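PDB 5CE8: branched-chain amino acid aminotransferase from Thermoproteus uzoniensis, which probably transfers amino groups between leucine, isoleucine or valine and 2-oxoglutarate, using pyridoxal 5'-phosphate as its cofactor. Local coordinates for residues 149-154 against 164-169; 145-150 against 185-190; 40-45 against 69-74; 158-163 against 219-224. One frame throughout, in Å; residues are numbered along the deposited sequence.

Contact 1 (149-154 against 164-169). With PLP (pyridoxal-5'-phosphate), chain D.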
loop_
_atom_site.group_PDB
_atom_site.type_symbol
_atom_site.label_atom_id
_atom_site.label_comp_id
_atom_site.label_asym_id
_atom_site.label_seq_id
_atom_site.Cartn_x
_atom_site.Cartn_y
_atom_site.Cartn_z
ATOM N N TRP A 149 -7.325 13.361 -5.024
ATOM C CA TRP A 149 -7.649 12.919 -3.708
ATOM C C TRP A 149 -8.257 11.546 -3.639
ATOM O O TRP A 149 -9.214 11.273 -4.262
ATOM C CB TRP A 149 -8.663 13.924 -3.063
ATOM C CG TRP A 149 -8.039 15.283 -2.894
ATOM C CD1 TRP A 149 -8.211 16.323 -3.719
ATOM C CD2 TRP A 149 -7.163 15.713 -1.867
ATOM N NE1 TRP A 149 -7.488 17.357 -3.289
ATOM C CE2 TRP A 149 -6.765 16.971 -2.190
ATOM C CE3 TRP A 149 -6.556 15.095 -0.806
ATOM C CZ2 TRP A 149 -5.824 17.713 -1.394
ATOM C CZ3 TRP A 149 -5.647 15.787 -0.027
ATOM C CH2 TRP A 149 -5.285 17.094 -0.342
ATOM N N ARG A 150 -7.686 10.661 -2.861
ATOM C CA ARG A 150 -8.292 9.382 -2.643
ATOM C C ARG A 150 -9.295 9.446 -1.500
ATOM O O ARG A 150 -9.110 10.241 -0.595
ATOM C CB ARG A 150 -7.224 8.348 -2.303
ATOM C CG ARG A 150 -6.144 8.211 -3.351
ATOM C CD ARG A 150 -6.731 7.670 -4.680
ATOM N NE ARG A 150 -5.740 7.257 -5.690
ATOM C CZ ARG A 150 -5.458 7.897 -6.855
ATOM N NH1 ARG A 150 -6.025 9.054 -7.221
ATOM N NH2 ARG A 150 -4.562 7.346 -7.710
ATOM N N ARG A 151 -10.328 8.614 -1.575
ATOM C CA ARG A 151 -11.253 8.417 -0.460
ATOM C C ARG A 151 -10.539 8.030 0.841
ATOM O O ARG A 151 -9.681 7.153 0.876
ATOM C CB ARG A 151 -12.294 7.345 -0.828
ATOM C CG ARG A 151 -13.392 7.024 0.137
ATOM C CD ARG A 151 -14.580 8.017 0.311
ATOM N NE ARG A 151 -15.622 7.275 1.032
ATOM C CZ ARG A 151 -16.440 7.728 2.011
ATOM N NH1 ARG A 151 -16.472 8.995 2.363
ATOM N NH2 ARG A 151 -17.283 6.875 2.615
ATOM N N VAL A 152 -10.965 8.605 1.928
ATOM C CA VAL A 152 -10.269 8.390 3.175
ATOM C C VAL A 152 -10.507 6.862 3.453
ATOM O O VAL A 152 -11.594 6.331 3.119
ATOM C CB VAL A 152 -10.685 9.394 4.305
ATOM C CG1 VAL A 152 -12.094 9.377 4.683
ATOM C CG2 VAL A 152 -9.912 9.115 5.563
ATOM N N HIS A 153 -9.526 6.187 4.027
ATOM C CA HIS A 153 -9.468 4.738 4.133
ATOM C C HIS A 153 -10.024 4.248 5.493
ATOM O O HIS A 153 -9.892 4.936 6.509
ATOM C CB HIS A 153 -8.028 4.288 3.946
ATOM C CG HIS A 153 -7.885 2.807 3.677
ATOM N ND1 HIS A 153 -7.531 1.905 4.649
ATOM C CD2 HIS A 153 -8.089 2.079 2.545
ATOM C CE1 HIS A 153 -7.545 0.693 4.145
ATOM N NE2 HIS A 153 -7.850 0.777 2.854
ATOM N N THR A 154 -10.670 3.078 5.490
ATOM C CA THR A 154 -11.231 2.461 6.746
ATOM C C THR A 154 -10.226 2.309 7.933
ATOM O O THR A 154 -10.633 2.405 9.127
ATOM C CB THR A 154 -11.947 1.076 6.403
ATOM O OG1 THR A 154 -12.529 0.428 7.552
ATOM C CG2 THR A 154 -10.887 0.038 5.824
ATOM N N THR A 164 -18.994 13.598 10.367
ATOM C CA THR A 164 -18.752 15.005 9.931
ATOM C C THR A 164 -17.350 15.237 9.462
ATOM O O THR A 164 -17.120 15.604 8.269
ATOM C CB THR A 164 -19.183 15.999 11.057
ATOM O OG1 THR A 164 -18.523 15.625 12.232
ATOM C CG2 THR A 164 -20.755 15.943 11.363
ATOM N N GLY A 165 -16.416 14.820 10.308
ATOM C CA GLY A 165 -15.002 15.020 10.088
ATOM C C GLY A 165 -14.456 14.389 8.819
ATOM O O GLY A 165 -13.677 14.985 8.172
ATOM N N ILE A 166 -15.021 13.248 8.411
ATOM C CA ILE A 166 -14.682 12.574 7.075
ATOM C C ILE A 166 -14.864 13.481 5.875
ATOM O O ILE A 166 -14.125 13.330 4.906
ATOM C CB ILE A 166 -15.554 11.341 6.788
ATOM C CG1 ILE A 166 -15.385 10.323 7.881
ATOM C CG2 ILE A 166 -15.296 10.667 5.446
ATOM C CD1 ILE A 166 -16.408 9.283 7.811
ATOM N N TYR A 167 -15.843 14.386 5.891
ATOM C CA TYR A 167 -16.225 15.182 4.659
ATOM C C TYR A 167 -15.221 16.327 4.192
ATOM O O TYR A 167 -15.413 16.955 3.123
ATOM C CB TYR A 167 -17.734 15.577 4.718
ATOM C CG TYR A 167 -18.528 14.343 4.562
ATOM C CD1 TYR A 167 -18.609 13.493 5.598
ATOM C CD2 TYR A 167 -19.069 13.954 3.342
ATOM C CE1 TYR A 167 -19.100 12.254 5.463
ATOM C CE2 TYR A 167 -19.709 12.692 3.229
ATOM C CZ TYR A 167 -19.684 11.853 4.337
ATOM O OH TYR A 167 -20.262 10.606 4.425
ATOM N N LEU A 168 -14.164 16.581 4.964
ATOM C CA LEU A 168 -13.071 17.378 4.521
ATOM C C LEU A 168 -12.401 16.788 3.238
ATOM O O LEU A 168 -12.140 17.492 2.205
ATOM C CB LEU A 168 -12.067 17.612 5.684
ATOM C CG LEU A 168 -10.708 18.286 5.246
ATOM C CD1 LEU A 168 -11.041 19.710 4.859
ATOM C CD2 LEU A 168 -9.597 18.465 6.249
ATOM N N ASN A 169 -12.278 15.484 3.264
ATOM C CA ASN A 169 -11.875 14.679 2.057
ATOM C C ASN A 169 -12.838 14.841 0.852
ATOM O O ASN A 169 -12.379 15.116 -0.345
ATOM C CB ASN A 169 -11.732 13.219 2.552
ATOM C CG ASN A 169 -11.456 12.206 1.428
ATOM O OD1 ASN A 169 -12.286 11.327 1.116
ATOM N ND2 ASN A 169 -10.266 12.226 0.974
HETATM N N1 PLP D . -21.764 8.707 -0.460
HETATM C C2 PLP D . -21.318 9.368 0.604
HETATM C C2A PLP D . -19.849 9.575 0.821
HETATM C C3 PLP D . -22.244 9.995 1.536
HETATM O O3 PLP D . -21.757 10.765 2.589
HETATM C C4 PLP D . -23.704 9.825 1.295
HETATM C C4A PLP D . -24.763 10.412 2.206
HETATM C C5 PLP D . -24.068 9.031 0.087
HETATM C C6 PLP D . -23.021 8.518 -0.729
HETATM C C5A PLP D . -25.473 8.791 -0.387
HETATM O O4P PLP D . -26.262 8.207 0.586
HETATM P P PLP D . -27.828 8.366 0.490
HETATM O O1P PLP D . -28.209 9.886 0.487
HETATM O O2P PLP D . -28.266 7.545 -0.646
HETATM O O3P PLP D . -28.428 7.853 1.769
HETATM O O HOH W 1 -18.326 8.459 4.681
HETATM O O HOH W 2 -15.118 11.077 1.475
#
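Asn169, near the start of helix 167-179, reaches across to the loop 149-154 with its CG anti to the backbone N (chi1 174°). The one amide meets a carbonyl and an N-H of the same backbone: ND2 donates to Arg150 O over 2.8 Å, in a nearly straight bond close to the amide plane, while OD1 receives Val152 N at 3.1 Å, a more bent bond whose donor stands above the carbonyl plane. ND2 has a further acceptor in Met156 O of the second subunit, and asparagine, donor and acceptor on one short stem, suits this place. Arg151 starts away from the helix but bends at chi2 (75°); its side chain crosses that of Asn169 at about a right angle, the guanidinium and amide planes 34° apart. PLP C2A lies over one guanidinium face, NH1 comes within 3.7 Å of Ile166 CG2, and NE is held by Gly218 O. Val152 CG1, in the crowded position between N and carbonyl carbon, presses on Ile166 CG2 at 3.5 Å. Two waters lie at the guanidinium edge: one bridges NH1 to Asn169 OD1, the other joins NH2 to Tyr167 OH. The modelled bond from Tyr167 OH to PLP O3 is very short (2.4 Å), O3 being less certainly placed. A buried positive charge thus stands in the second shell of O3, where it would probably help to stabilise an anionic form.

Contact 2 (145-150 against 185-190)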
loop_
_atom_site.group_PDB
_atom_site.type_symbol
_atom_site.label_atom_id
_atom_site.label_comp_id
_atom_site.label_asym_id
_atom_site.label_seq_id
_atom_site.Cartn_x
_atom_site.Cartn_y
_atom_site.Cartn_z
ATOM N N ALA A 145 -14.834 14.160 -13.208
ATOM C CA ALA A 145 -13.417 14.034 -13.236
ATOM C C ALA A 145 -12.977 13.092 -12.139
ATOM O O ALA A 145 -13.422 13.173 -10.992
ATOM C CB ALA A 145 -12.729 15.368 -13.108
ATOM N N VAL A 146 -12.108 12.146 -12.464
ATOM C CA VAL A 146 -11.476 11.368 -11.335
ATOM C C VAL A 146 -10.490 12.322 -10.713
ATOM O O VAL A 146 -9.616 12.901 -11.433
ATOM C CB VAL A 146 -10.645 10.045 -11.750
ATOM C CG1 VAL A 146 -10.152 9.385 -10.479
ATOM C CG2 VAL A 146 -11.520 9.053 -12.620
ATOM N N VAL A 147 -10.620 12.531 -9.402
ATOM C CA VAL A 147 -9.748 13.433 -8.685
ATOM C C VAL A 147 -8.448 12.897 -8.116
ATOM O O VAL A 147 -8.198 11.664 -8.073
ATOM C CB VAL A 147 -10.504 14.214 -7.606
ATOM C CG1 VAL A 147 -11.550 14.999 -8.222
ATOM C CG2 VAL A 147 -11.132 13.317 -6.525
ATOM N N SER A 148 -7.560 13.841 -7.741
ATOM C CA SER A 148 -6.219 13.479 -7.228
ATOM C C SER A 148 -6.309 12.927 -5.794
ATOM O O SER A 148 -5.407 12.248 -5.407
ATOM C CB SER A 148 -5.246 14.676 -7.163
ATOM O OG SER A 148 -5.810 15.733 -6.307
ATOM N N TRP A 149 -7.325 13.361 -5.024
ATOM C CA TRP A 149 -7.649 12.919 -3.708
ATOM C C TRP A 149 -8.257 11.546 -3.639
ATOM O O TRP A 149 -9.214 11.273 -4.262
ATOM C CB TRP A 149 -8.663 13.924 -3.063
ATOM C CG TRP A 149 -8.039 15.283 -2.894
ATOM C CD1 TRP A 149 -8.211 16.323 -3.719
ATOM C CD2 TRP A 149 -7.163 15.713 -1.867
ATOM N NE1 TRP A 149 -7.488 17.357 -3.289
ATOM C CE2 TRP A 149 -6.765 16.971 -2.190
ATOM C CE3 TRP A 149 -6.556 15.095 -0.806
ATOM C CZ2 TRP A 149 -5.824 17.713 -1.394
ATOM C CZ3 TRP A 149 -5.647 15.787 -0.027
ATOM C CH2 TRP A 149 -5.285 17.094 -0.342
ATOM N N ARG A 150 -7.686 10.661 -2.861
ATOM C CA ARG A 150 -8.292 9.382 -2.643
ATOM C C ARG A 150 -9.295 9.446 -1.500
ATOM O O ARG A 150 -9.110 10.241 -0.595
ATOM C CB ARG A 150 -7.224 8.348 -2.303
ATOM C CG ARG A 150 -6.144 8.211 -3.351
ATOM C CD ARG A 150 -6.731 7.670 -4.680
ATOM N NE ARG A 150 -5.740 7.257 -5.690
ATOM C CZ ARG A 150 -5.458 7.897 -6.855
ATOM N NH1 ARG A 150 -6.025 9.054 -7.221
ATOM N NH2 ARG A 150 -4.562 7.346 -7.710
ATOM N N ALA A 185 -16.985 15.138 -8.712
ATOM C CA ALA A 185 -15.802 14.303 -8.510
ATOM C C ALA A 185 -16.084 12.874 -8.514
ATOM O O ALA A 185 -17.100 12.487 -8.048
ATOM C CB ALA A 185 -15.130 14.619 -7.214
ATOM N N ILE A 186 -15.117 12.075 -8.972
ATOM C CA ILE A 186 -15.106 10.624 -8.664
ATOM C C ILE A 186 -13.859 10.389 -7.884
ATOM O O ILE A 186 -12.825 10.798 -8.297
ATOM C CB ILE A 186 -15.150 9.698 -9.950
ATOM C CG1 ILE A 186 -16.604 9.556 -10.456
ATOM C CG2 ILE A 186 -14.776 8.245 -9.639
ATOM C CD1 ILE A 186 -16.684 9.478 -11.903
ATOM N N MET A 187 -13.928 9.540 -6.841
ATOM C CA MET A 187 -12.815 9.282 -6.016
ATOM C C MET A 187 -12.500 7.794 -6.049
ATOM O O MET A 187 -13.432 6.937 -5.903
ATOM C CB MET A 187 -13.141 9.639 -4.529
ATOM C CG MET A 187 -12.961 11.126 -4.209
ATOM S SD MET A 187 -13.000 11.479 -2.410
ATOM C CE MET A 187 -14.688 11.431 -2.408
ATOM N N LEU A 188 -11.236 7.505 -6.278
ATOM C CA LEU A 188 -10.654 6.171 -6.138
ATOM C C LEU A 188 -10.386 5.906 -4.657
ATOM O O LEU A 188 -10.072 6.822 -3.913
ATOM C CB LEU A 188 -9.384 6.073 -6.886
ATOM C CG LEU A 188 -9.431 6.348 -8.370
ATOM C CD1 LEU A 188 -8.171 5.934 -9.132
ATOM C CD2 LEU A 188 -10.642 5.619 -8.990
ATOM N N ASN A 189 -10.513 4.660 -4.211
ATOM C CA ASN A 189 -10.022 4.258 -2.881
ATOM C C ASN A 189 -8.444 4.050 -2.827
ATOM O O ASN A 189 -7.752 4.261 -3.846
ATOM C CB ASN A 189 -10.805 3.079 -2.336
ATOM C CG ASN A 189 -10.489 1.754 -3.049
ATOM O OD1 ASN A 189 -9.742 1.719 -4.069
ATOM N ND2 ASN A 189 -11.224 0.718 -2.659
ATOM N N ALA A 190 -7.872 3.667 -1.669
ATOM C CA ALA A 190 -6.392 3.626 -1.540
ATOM C C ALA A 190 -5.827 2.545 -2.473
ATOM O O ALA A 190 -4.698 2.570 -2.863
ATOM C CB ALA A 190 -5.981 3.268 -0.183
HETATM O O HOH W 3 -9.248 9.467 -6.478
#
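Ala145 opens the pairing: its O accepts Ile186 N at 2.9 Å, and its small methyl lies on the same sheet face as that of Ala185. Val146, paired in parallel with Ile186, turns to the other face, where CG1, anti to the backbone N, meets Leu188 CG at 3.8 Å; beta-branched Val146 and Ile186 suit this buried face. Val147 N then gives a straight bond, nearly along the C=O axis, to Ile186 O (3.0 Å), while its two methyls part, CG1 to Ala185 CB and CG2 to Met187 CG. The chain bulges away at Ser148 and Trp149, a water bridging the gap by donating to Val147 O and Trp149 O and accepting from Leu188 N, and returns at Arg150, whose CA lies 3.4 Å from Leu188 O. Arg150, bent at chi2, runs alongside Leu188, whose CD1 sits 4.0 Å above the centre of the guanidinium; NH2 itself bonds Ser148 O of the fourth subunit. Parallel strands 142-146 and 184-188, linked through helix 167-179, form a beta-alpha-beta unit.

Contact 3 (40-45 against 69-74)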
loop_
_atom_site.group_PDB
_atom_site.type_symbol
_atom_site.label_atom_id
_atom_site.label_comp_id
_atom_site.label_asym_id
_atom_site.label_seq_id
_atom_site.Cartn_x
_atom_site.Cartn_y
_atom_site.Cartn_z
ATOM N N PHE A 40 -16.141 15.540 15.170
ATOM C CA PHE A 40 -16.777 14.482 15.860
ATOM C C PHE A 40 -18.301 14.698 15.967
ATOM O O PHE A 40 -18.846 15.325 16.963
ATOM C CB PHE A 40 -16.192 14.373 17.230
ATOM C CG PHE A 40 -16.587 13.110 17.922
ATOM C CD1 PHE A 40 -16.001 11.912 17.559
ATOM C CD2 PHE A 40 -17.475 13.100 18.993
ATOM C CE1 PHE A 40 -16.327 10.724 18.231
ATOM C CE2 PHE A 40 -17.873 11.870 19.634
ATOM C CZ PHE A 40 -17.293 10.686 19.231
ATOM N N GLY A 41 -18.966 14.253 14.895
ATOM C CA GLY A 41 -20.396 14.395 14.708
ATOM C C GLY A 41 -20.839 13.312 13.749
ATOM O O GLY A 41 -19.981 12.614 13.111
ATOM N N VAL A 42 -22.134 13.147 13.655
ATOM C CA VAL A 42 -22.750 12.454 12.519
ATOM C C VAL A 42 -23.892 13.284 11.932
ATOM O O VAL A 42 -24.516 14.123 12.645
ATOM C CB VAL A 42 -23.211 11.064 12.900
ATOM C CG1 VAL A 42 -22.035 10.304 13.412
ATOM C CG2 VAL A 42 -24.283 11.041 13.939
ATOM N N PHE A 43 -24.261 12.964 10.697
ATOM C CA PHE A 43 -25.391 13.642 10.081
ATOM C C PHE A 43 -26.126 12.667 9.166
ATOM O O PHE A 43 -25.704 11.497 8.988
ATOM C CB PHE A 43 -24.975 14.901 9.333
ATOM C CG PHE A 43 -24.032 14.659 8.186
ATOM C CD1 PHE A 43 -22.666 14.466 8.414
ATOM C CD2 PHE A 43 -24.508 14.620 6.899
ATOM C CE1 PHE A 43 -21.823 14.167 7.322
ATOM C CE2 PHE A 43 -23.675 14.442 5.788
ATOM C CZ PHE A 43 -22.350 14.200 6.009
ATOM N N GLU A 44 -27.209 13.184 8.603
ATOM C CA GLU A 44 -28.042 12.523 7.592
ATOM C C GLU A 44 -28.557 13.488 6.542
ATOM O O GLU A 44 -28.475 14.723 6.667
ATOM C CB GLU A 44 -29.249 11.857 8.226
ATOM C CG GLU A 44 -29.006 10.437 8.706
ATOM C CD GLU A 44 -28.581 9.492 7.591
ATOM O OE1 GLU A 44 -27.791 8.584 7.882
ATOM O OE2 GLU A 44 -29.016 9.740 6.459
ATOM N N GLY A 45 -29.159 12.927 5.504
ATOM C CA GLY A 45 -29.756 13.733 4.438
ATOM C C GLY A 45 -31.023 12.994 4.108
ATOM O O GLY A 45 -30.981 11.770 3.955
ATOM N N ARG A 69 -26.587 4.183 13.799
ATOM C CA ARG A 69 -25.475 3.246 13.504
ATOM C C ARG A 69 -24.241 4.108 13.341
ATOM O O ARG A 69 -23.210 3.762 13.887
ATOM C CB ARG A 69 -25.693 2.379 12.278
ATOM C CG ARG A 69 -26.780 1.316 12.518
ATOM C CD ARG A 69 -26.625 0.123 11.531
ATOM N NE ARG A 69 -26.838 0.649 10.199
ATOM C CZ ARG A 69 -28.017 0.983 9.700
ATOM N NH1 ARG A 69 -29.170 0.848 10.375
ATOM N NH2 ARG A 69 -28.048 1.486 8.518
ATOM N N SER A 70 -24.340 5.238 12.630
ATOM C CA SER A 70 -23.183 6.187 12.463
ATOM C C SER A 70 -22.608 6.605 13.760
ATOM O O SER A 70 -21.391 6.553 13.928
ATOM C CB SER A 70 -23.537 7.376 11.618
ATOM O OG SER A 70 -23.522 6.969 10.212
ATOM N N ALA A 71 -23.463 6.935 14.727
ATOM C CA ALA A 71 -22.986 7.320 16.062
ATOM C C ALA A 71 -22.268 6.161 16.819
ATOM O O ALA A 71 -21.225 6.325 17.444
ATOM C CB ALA A 71 -24.176 7.825 16.952
ATOM N N LYS A 72 -22.877 5.024 16.811
ATOM C CA LYS A 72 -22.300 3.889 17.582
ATOM C C LYS A 72 -20.968 3.501 16.941
ATOM O O LYS A 72 -20.021 3.062 17.589
ATOM C CB LYS A 72 -23.254 2.699 17.507
ATOM C CG LYS A 72 -22.617 1.346 17.905
ATOM C CD LYS A 72 -23.411 0.143 17.389
ATOM C CE LYS A 72 -24.187 -0.547 18.499
ATOM N NZ LYS A 72 -23.316 -1.464 19.271
ATOM N N ILE A 73 -20.901 3.635 15.636
ATOM C CA ILE A 73 -19.623 3.433 14.945
ATOM C C ILE A 73 -18.515 4.395 15.504
ATOM O O ILE A 73 -17.391 3.942 15.804
ATOM C CB ILE A 73 -19.846 3.569 13.432
ATOM C CG1 ILE A 73 -20.597 2.342 12.946
ATOM C CG2 ILE A 73 -18.539 3.637 12.730
ATOM C CD1 ILE A 73 -20.884 2.337 11.459
ATOM N N ILE A 74 -18.845 5.659 15.691
ATOM C CA ILE A 74 -17.821 6.671 16.094
ATOM C C ILE A 74 -17.711 6.793 17.610
ATOM O O ILE A 74 -16.816 7.439 18.066
ATOM C CB ILE A 74 -17.984 8.083 15.392
ATOM C CG1 ILE A 74 -19.215 8.934 15.841
ATOM C CG2 ILE A 74 -17.888 7.917 13.890
ATOM C CD1 ILE A 74 -19.026 10.432 15.662
HETATM O O HOH W 4 -25.824 8.935 9.622
#
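Strand 41-43 runs nearly antiparallel to helix 69-74, at 160°, with the short axes 8.2 Å apart, and Val42, Ile74 and Phe40 carry most of the packing. Val42 is the central bump of the strand. Its CG1, anti to the carbonyl carbon, pushes into the hollow formed by Ser70 CB (3.7 Å away), the backbone of Ser70 and Ala71, and Ile74 CD1. Small residues at 70 and 71 let the valine come this close to the helix. Ile74 is the answering bump from the last turn: with CG1 in the crowded position (chi1 70°), it places CD1 3.5 Å from Gly41 O. The same methyl lies over one face of the Phe40 ring, offset toward its rim, in a CH-pi contact, 3.9 Å from the ring centroid. Phe40, with CG anti to the backbone N (chi1 -168°), slides past Ile74 in the opposite direction, and its CE1 also meets Ile74 O at 3.3 Å. At the other end a water donates to Phe43 O and Glu44 OE1 and accepts from Ser70 OG, whose strongest partner is Lys162 N. Glu44 in turn forms a salt bridge with Arg66, a PLP-binding residue. With no direct hydrogen bond between strand and helix, this is an apolar interface that depends on fit, with the water-linked polar side chains Ser70 and Glu44 at the Arg66 end.

Contact 4 (158-163 against 219-224). With PLP (pyridoxal-5'-phosphate), chain D.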
loop_
_atom_site.group_PDB
_atom_site.type_symbol
_atom_site.label_atom_id
_atom_site.label_comp_id
_atom_site.label_asym_id
_atom_site.label_seq_id
_atom_site.Cartn_x
_atom_site.Cartn_y
_atom_site.Cartn_z
ATOM N N PRO A 158 -13.861 5.752 10.065
ATOM C CA PRO A 158 -14.893 4.735 9.828
ATOM C C PRO A 158 -15.863 5.210 8.811
ATOM O O PRO A 158 -16.962 5.671 9.128
ATOM C CB PRO A 158 -15.509 4.465 11.233
ATOM C CG PRO A 158 -15.099 5.552 12.032
ATOM C CD PRO A 158 -13.920 6.240 11.435
ATOM N N VAL A 159 -15.406 5.098 7.548
ATOM C CA VAL A 159 -16.057 5.627 6.414
ATOM C C VAL A 159 -17.506 5.255 6.212
ATOM O O VAL A 159 -18.291 6.045 5.706
ATOM C CB VAL A 159 -15.302 5.389 5.144
ATOM C CG1 VAL A 159 -14.203 6.399 5.151
ATOM C CG2 VAL A 159 -14.788 3.960 5.029
ATOM N N MET A 160 -17.900 4.104 6.724
ATOM C CA MET A 160 -19.315 3.676 6.616
ATOM C C MET A 160 -20.186 4.549 7.502
ATOM O O MET A 160 -21.345 4.481 7.396
ATOM C CB MET A 160 -19.439 2.223 7.034
ATOM C CG MET A 160 -18.615 1.338 6.075
ATOM S SD MET A 160 -18.913 -0.430 5.881
ATOM C CE MET A 160 -20.647 -0.474 6.265
ATOM N N ALA A 161 -19.622 5.245 8.451
ATOM C CA ALA A 161 -20.424 6.142 9.254
ATOM C C ALA A 161 -20.528 7.444 8.498
ATOM O O ALA A 161 -19.518 7.905 7.974
ATOM C CB ALA A 161 -19.763 6.369 10.535
ATOM N N LYS A 162 -21.698 8.094 8.562
ATOM C CA LYS A 162 -21.927 9.401 7.939
ATOM C C LYS A 162 -21.455 10.428 8.921
ATOM O O LYS A 162 -22.227 11.139 9.630
ATOM C CB LYS A 162 -23.369 9.504 7.531
ATOM C CG LYS A 162 -23.560 10.532 6.404
ATOM C CD LYS A 162 -24.955 10.320 5.706
ATOM C CE LYS A 162 -25.195 11.293 4.610
ATOM N NZ LYS A 162 -24.293 10.942 3.463
ATOM N N ALA A 163 -20.165 10.517 9.019
ATOM C CA ALA A 163 -19.547 11.278 10.097
ATOM C C ALA A 163 -18.849 12.524 9.619
ATOM O O ALA A 163 -18.103 12.480 8.673
ATOM C CB ALA A 163 -18.594 10.381 10.895
ATOM N N ILE A 219 -17.148 2.694 0.616
ATOM C CA ILE A 219 -18.353 3.547 0.380
ATOM C C ILE A 219 -19.123 3.841 1.655
ATOM O O ILE A 219 -18.936 3.157 2.705
ATOM C CB ILE A 219 -19.332 2.951 -0.676
ATOM C CG1 ILE A 219 -19.851 1.549 -0.253
ATOM C CG2 ILE A 219 -18.623 2.751 -2.023
ATOM C CD1 ILE A 219 -21.038 1.053 -1.044
ATOM N N LEU A 220 -19.924 4.908 1.593
ATOM C CA LEU A 220 -21.022 4.987 2.508
ATOM C C LEU A 220 -22.167 4.176 1.855
ATOM O O LEU A 220 -22.357 4.278 0.637
ATOM C CB LEU A 220 -21.344 6.448 2.722
ATOM C CG LEU A 220 -22.400 6.413 3.833
ATOM C CD1 LEU A 220 -21.845 7.206 4.996
ATOM C CD2 LEU A 220 -23.746 6.781 3.314
ATOM N N GLU A 221 -22.788 3.293 2.632
ATOM C CA GLU A 221 -23.949 2.456 2.249
ATOM C C GLU A 221 -25.190 3.335 1.983
ATOM O O GLU A 221 -25.976 3.514 2.835
ATOM C CB GLU A 221 -24.251 1.390 3.291
ATOM C CG GLU A 221 -25.337 0.391 2.817
ATOM C CD GLU A 221 -25.481 -0.811 3.725
ATOM O OE1 GLU A 221 -24.850 -0.844 4.815
ATOM O OE2 GLU A 221 -26.283 -1.739 3.391
ATOM N N GLY A 222 -25.343 3.880 0.789
ATOM C CA GLY A 222 -26.391 4.794 0.539
ATOM C C GLY A 222 -27.701 4.023 0.526
ATOM O O GLY A 222 -27.784 2.851 0.066
ATOM N N ILE A 223 -28.701 4.730 0.981
ATOM C CA ILE A 223 -30.080 4.347 0.951
ATOM C C ILE A 223 -30.668 4.569 -0.450
ATOM O O ILE A 223 -31.568 3.847 -0.828
ATOM C CB ILE A 223 -30.859 5.087 2.027
ATOM C CG1 ILE A 223 -30.477 4.415 3.341
ATOM C CG2 ILE A 223 -32.384 4.980 1.811
ATOM C CD1 ILE A 223 -30.874 5.073 4.620
ATOM N N THR A 224 -30.189 5.546 -1.199
ATOM C CA THR A 224 -30.540 5.627 -2.595
ATOM C C THR A 224 -29.955 4.422 -3.350
ATOM O O THR A 224 -30.652 3.807 -4.181
ATOM C CB THR A 224 -30.082 6.975 -3.203
ATOM O OG1 THR A 224 -30.596 8.061 -2.376
ATOM C CG2 THR A 224 -30.652 7.114 -4.585
HETATM N N1 PLP D . -21.764 8.707 -0.460
HETATM C C2 PLP D . -21.318 9.368 0.604
HETATM C C2A PLP D . -19.849 9.575 0.821
HETATM C C3 PLP D . -22.244 9.995 1.536
HETATM O O3 PLP D . -21.757 10.765 2.589
HETATM C C4 PLP D . -23.704 9.825 1.295
HETATM C C4A PLP D . -24.763 10.412 2.206
HETATM C C5 PLP D . -24.068 9.031 0.087
HETATM C C6 PLP D . -23.021 8.518 -0.729
HETATM C C5A PLP D . -25.473 8.791 -0.387
HETATM O O4P PLP D . -26.262 8.207 0.586
HETATM P P PLP D . -27.828 8.366 0.490
HETATM O O1P PLP D . -28.209 9.886 0.487
HETATM O O2P PLP D . -28.266 7.545 -0.646
HETATM O O3P PLP D . -28.428 7.853 1.769
#
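The backbone makes a type I beta turn from Pro158 to Ala161, then an inverse gamma turn centred on Lys162, and comes nearest segment 219-224 where the CA atoms of Met160 and Leu220 are 4.6 Å apart. This is the cofactor site of a class-IV aminotransferase, with Lys162 bound covalently to PLP. The lysine chain is extended until chi4 (71°), where it bends, and NZ bonds PLP C4A at 1.4 Å, as in the internal aldimine of these enzymes. Leu220, its CG anti to the backbone N, crosses it at about a right angle and packs against the lysine stem and the cofactor: CD1 is 3.7 Å from Lys162 CB, and CB is 3.6 Å from PLP C2. A branched apolar residue suits both. Gly222, the N-cap, leaves room for the phosphate, since a CB there would collide with PLP O2P. Ile223 N donates to PLP O3P. Thr224 N donates to PLP O2P at 2.8 Å, and Thr224 OG1 to the same O2P at 2.9 Å.

Overall arrangement
Contacts 1 and 4 both touch PLP and lie 11 Å apart between centres, their segments alternating along the chain: contact 4 holds the covalent link and the phosphate, contact 1 the O3 side. Contact 3, about 9 Å from contact 4 between centres, is its second shell; Ser70 OG lies 2.7 Å from Lys162 N, and Phe43 N 2.9 Å from Lys162 O, probable hydrogen bonds that would position the lysine backbone. Contact 2 shares Trp149 and Arg150 with contact 1 and continues into it where Arg151 N lies 3.0 Å from Leu188 O. Its nearest atoms are about 7 Å from contact 4, and its Met187 side chain is about 6 Å from PLP.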